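Local coordinates for protein putative Endoribonuclease L-PSP (Entamoeba histolytica, PDB 3M1X) that is of uncertain function but belongs to the RutC (YjgF/YER057c/UK114) family and may act as a deaminase, at residues E117-G120 with N121-P124. Sequence-based numbering, arbitrary orientation. Where two conformers were deposited one is given.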
ATOM      1  N   GLU A 117      11.573  11.455  14.448  1.00  9.76           N
ATOM      2  CA  GLU A 117      12.675  12.436  14.400  0.50 10.89           C
ATOM      3  C   GLU A 117      12.740  12.984  13.040  1.00  9.22           C
ATOM      4  O   GLU A 117      12.921  14.168  12.832  1.00 10.44           O
ATOM      5  CB  GLU A 117      14.067  11.872  14.734  0.50 11.84           C
ATOM      6  CG  GLU A 117      15.260  12.921  14.830  0.50 15.21           C
ATOM      7  CD  GLU A 117      16.050  13.145  13.509  0.50 17.00           C
ATOM      8  OE1 GLU A 117      15.839  12.509  12.487  0.50 23.58           O
ATOM      9  OE2 GLU A 117      16.869  14.063  13.393  0.50 22.58           O
ATOM     10  N   ALA A 118      12.671  12.098  12.018  1.00  8.34           N
ATOM     11  CA  ALA A 118      12.824  12.496  10.638  1.00  8.33           C
ATOM     12  C   ALA A 118      11.742  13.485  10.185  1.00  7.62           C
ATOM     13  O   ALA A 118      11.984  14.420   9.463  1.00  8.42           O
ATOM     14  CB  ALA A 118      12.896  11.326   9.710  1.00  8.79           C
ATOM     15  N   PHE A 119      10.513  13.246  10.633  1.00  6.78           N
ATOM     16  CA  PHE A 119       9.370  14.110  10.245  1.00  7.05           C
ATOM     17  C   PHE A 119       9.142  15.258  11.169  1.00  7.32           C
ATOM     18  O   PHE A 119       8.426  16.197  10.802  1.00  8.13           O
ATOM     19  CB  PHE A 119       8.059  13.268  10.161  1.00  7.64           C
ATOM     20  CG  PHE A 119       7.916  12.586   8.817  1.00  6.15           C
ATOM     21  CD1 PHE A 119       7.648  13.290   7.685  1.00  6.09           C
ATOM     22  CD2 PHE A 119       7.977  11.178   8.714  1.00  6.90           C
ATOM     23  CE1 PHE A 119       7.536  12.728   6.469  1.00  5.94           C
ATOM     24  CE2 PHE A 119       7.810  10.571   7.459  1.00  6.48           C
ATOM     25  CZ  PHE A 119       7.604  11.363   6.368  1.00  6.50           C
ATOM     26  N   GLY A 120       9.766  15.285  12.317  1.00  8.94           N
ATOM     27  CA  GLY A 120       9.565  16.430  13.257  1.00  9.37           C
ATOM     28  C   GLY A 120       8.127  16.489  13.641  1.00  9.95           C
ATOM     29  O   GLY A 120       7.534  15.504  14.037  1.00 13.79           O
ATOM     30  N   ASN A 121       7.514  17.646  13.587  1.00  8.03           N
ATOM     31  CA  ASN A 121       6.110  17.784  13.943  1.00  8.45           C
ATOM     32  C   ASN A 121       5.155  17.418  12.831  1.00  8.52           C
ATOM     33  O   ASN A 121       3.932  17.426  13.057  1.00 10.66           O
ATOM     34  CB  ASN A 121       5.803  19.122  14.438  1.00 10.56           C
ATOM     35  CG  ASN A 121       6.391  19.350  15.844  1.00 11.84           C
ATOM     36  OD1 ASN A 121       6.418  18.457  16.668  1.00 15.31           O
ATOM     37  ND2 ASN A 121       6.816  20.551  16.073  1.00 14.95           N
ATOM     38  N   HIS A 122       5.614  17.069  11.656  1.00  7.76           N
ATOM     39  CA  HIS A 122       4.695  16.659  10.577  1.00  6.86           C
ATOM     40  C   HIS A 122       4.270  15.213  10.802  1.00  6.41           C
ATOM     41  O   HIS A 122       5.067  14.361  11.106  1.00  7.34           O
ATOM     42  CB  HIS A 122       5.415  16.813   9.232  1.00  7.48           C
ATOM     43  CG  HIS A 122       4.496  16.502   8.089  1.00  6.44           C
ATOM     44  ND1 HIS A 122       3.334  17.194   7.911  1.00  8.19           N
ATOM     45  CD2 HIS A 122       4.531  15.538   7.139  1.00  6.56           C
ATOM     46  CE1 HIS A 122       2.697  16.697   6.862  1.00  8.11           C
ATOM     47  NE2 HIS A 122       3.408  15.690   6.372  1.00  7.31           N
ATOM     48  N   LYS A 123       2.973  14.970  10.596  1.00  6.90           N
ATOM     49  CA  LYS A 123       2.339  13.702  10.952  1.00  7.13           C
ATOM     50  C   LYS A 123       1.515  13.152   9.792  1.00  6.39           C
ATOM     51  O   LYS A 123       0.301  13.264   9.750  1.00  6.76           O
ATOM     52  CB  LYS A 123       1.473  13.868  12.206  1.00  9.25           C
ATOM     53  CG  LYS A 123       2.455  14.150  13.541  1.00 12.32           C
ATOM     54  CD  LYS A 123       1.688  14.238  14.792  1.00 14.02           C
ATOM     55  CE  LYS A 123       2.639  14.607  15.901  1.00 18.93           C
ATOM     56  NZ  LYS A 123       1.797  14.696  17.130  1.00 29.30           N
ATOM     57  N   PRO A 124       2.147  12.488   8.839  1.00  5.89           N
ATOM     58  CA  PRO A 124       1.432  11.836   7.734  1.00  5.82           C
ATOM     59  C   PRO A 124       0.415  10.813   8.242  1.00  5.84           C
ATOM     60  O   PRO A 124       0.606  10.250   9.350  1.00  5.58           O
ATOM     61  CB  PRO A 124       2.531  11.141   6.915  1.00  5.59           C
ATOM     62  CG  PRO A 124       3.777  11.948   7.240  1.00  6.21           C
ATOM     63  CD  PRO A 124       3.620  12.364   8.663  1.00  6.33           C
TER
HETATM   64  O   HOH W   1       6.602  13.045  13.205  0.50 13.89           O
HETATM   65  O   HOH W   2       6.597  15.818  17.090  1.00 18.24           O
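F119 and H122 bracket a tight turn, joined first through their backbones: H122 N donates to F119 O over 3.1 Å. This bond closes a type II' beta turn with G120 and N121 at its corners. G120 is the first residue to depart from helical geometry and does so with positive phi, a conformation readily accessible to glycine; its own N makes a weak bond back to E117 O.

The apolar contacts centre on the F119 ring. P124 CG sits over one face of it, 4.0 Å from the centroid, a CH-pi contact only 14° off the ring normal. The imidazole meets the same phenyl through its edge: F119 CD1 lies near the H122 ring plane, 3.9 Å from H122 CD2. The two rings are oblique to each other, their planes at 52°. A chi1 of -176° swings H122 CG away from the backbone N and brings CD2 up to the phenyl, while NE2 is anchored by V95 O. F119 is buried further by M78, M92 and T98.

Two waters sit beside the turn oxygens. One lies within hydrogen-bonding distance of both G120 O (2.8 Å) and H122 O (2.9 Å); the other is 2.7 Å from N121 OD1 and somewhat farther from G120 O.

Beyond the turn, K123 O accepts a hydrogen bond from S41 OG of the second subunit, which places the exit at a subunit interface. The arrangement is a helix-terminating type II' turn, carrying the chain from helix 108-119 into strand 125-130, parallel to strand 95-102, in the chorismate mutase-like alpha+beta fold of this trimeric family.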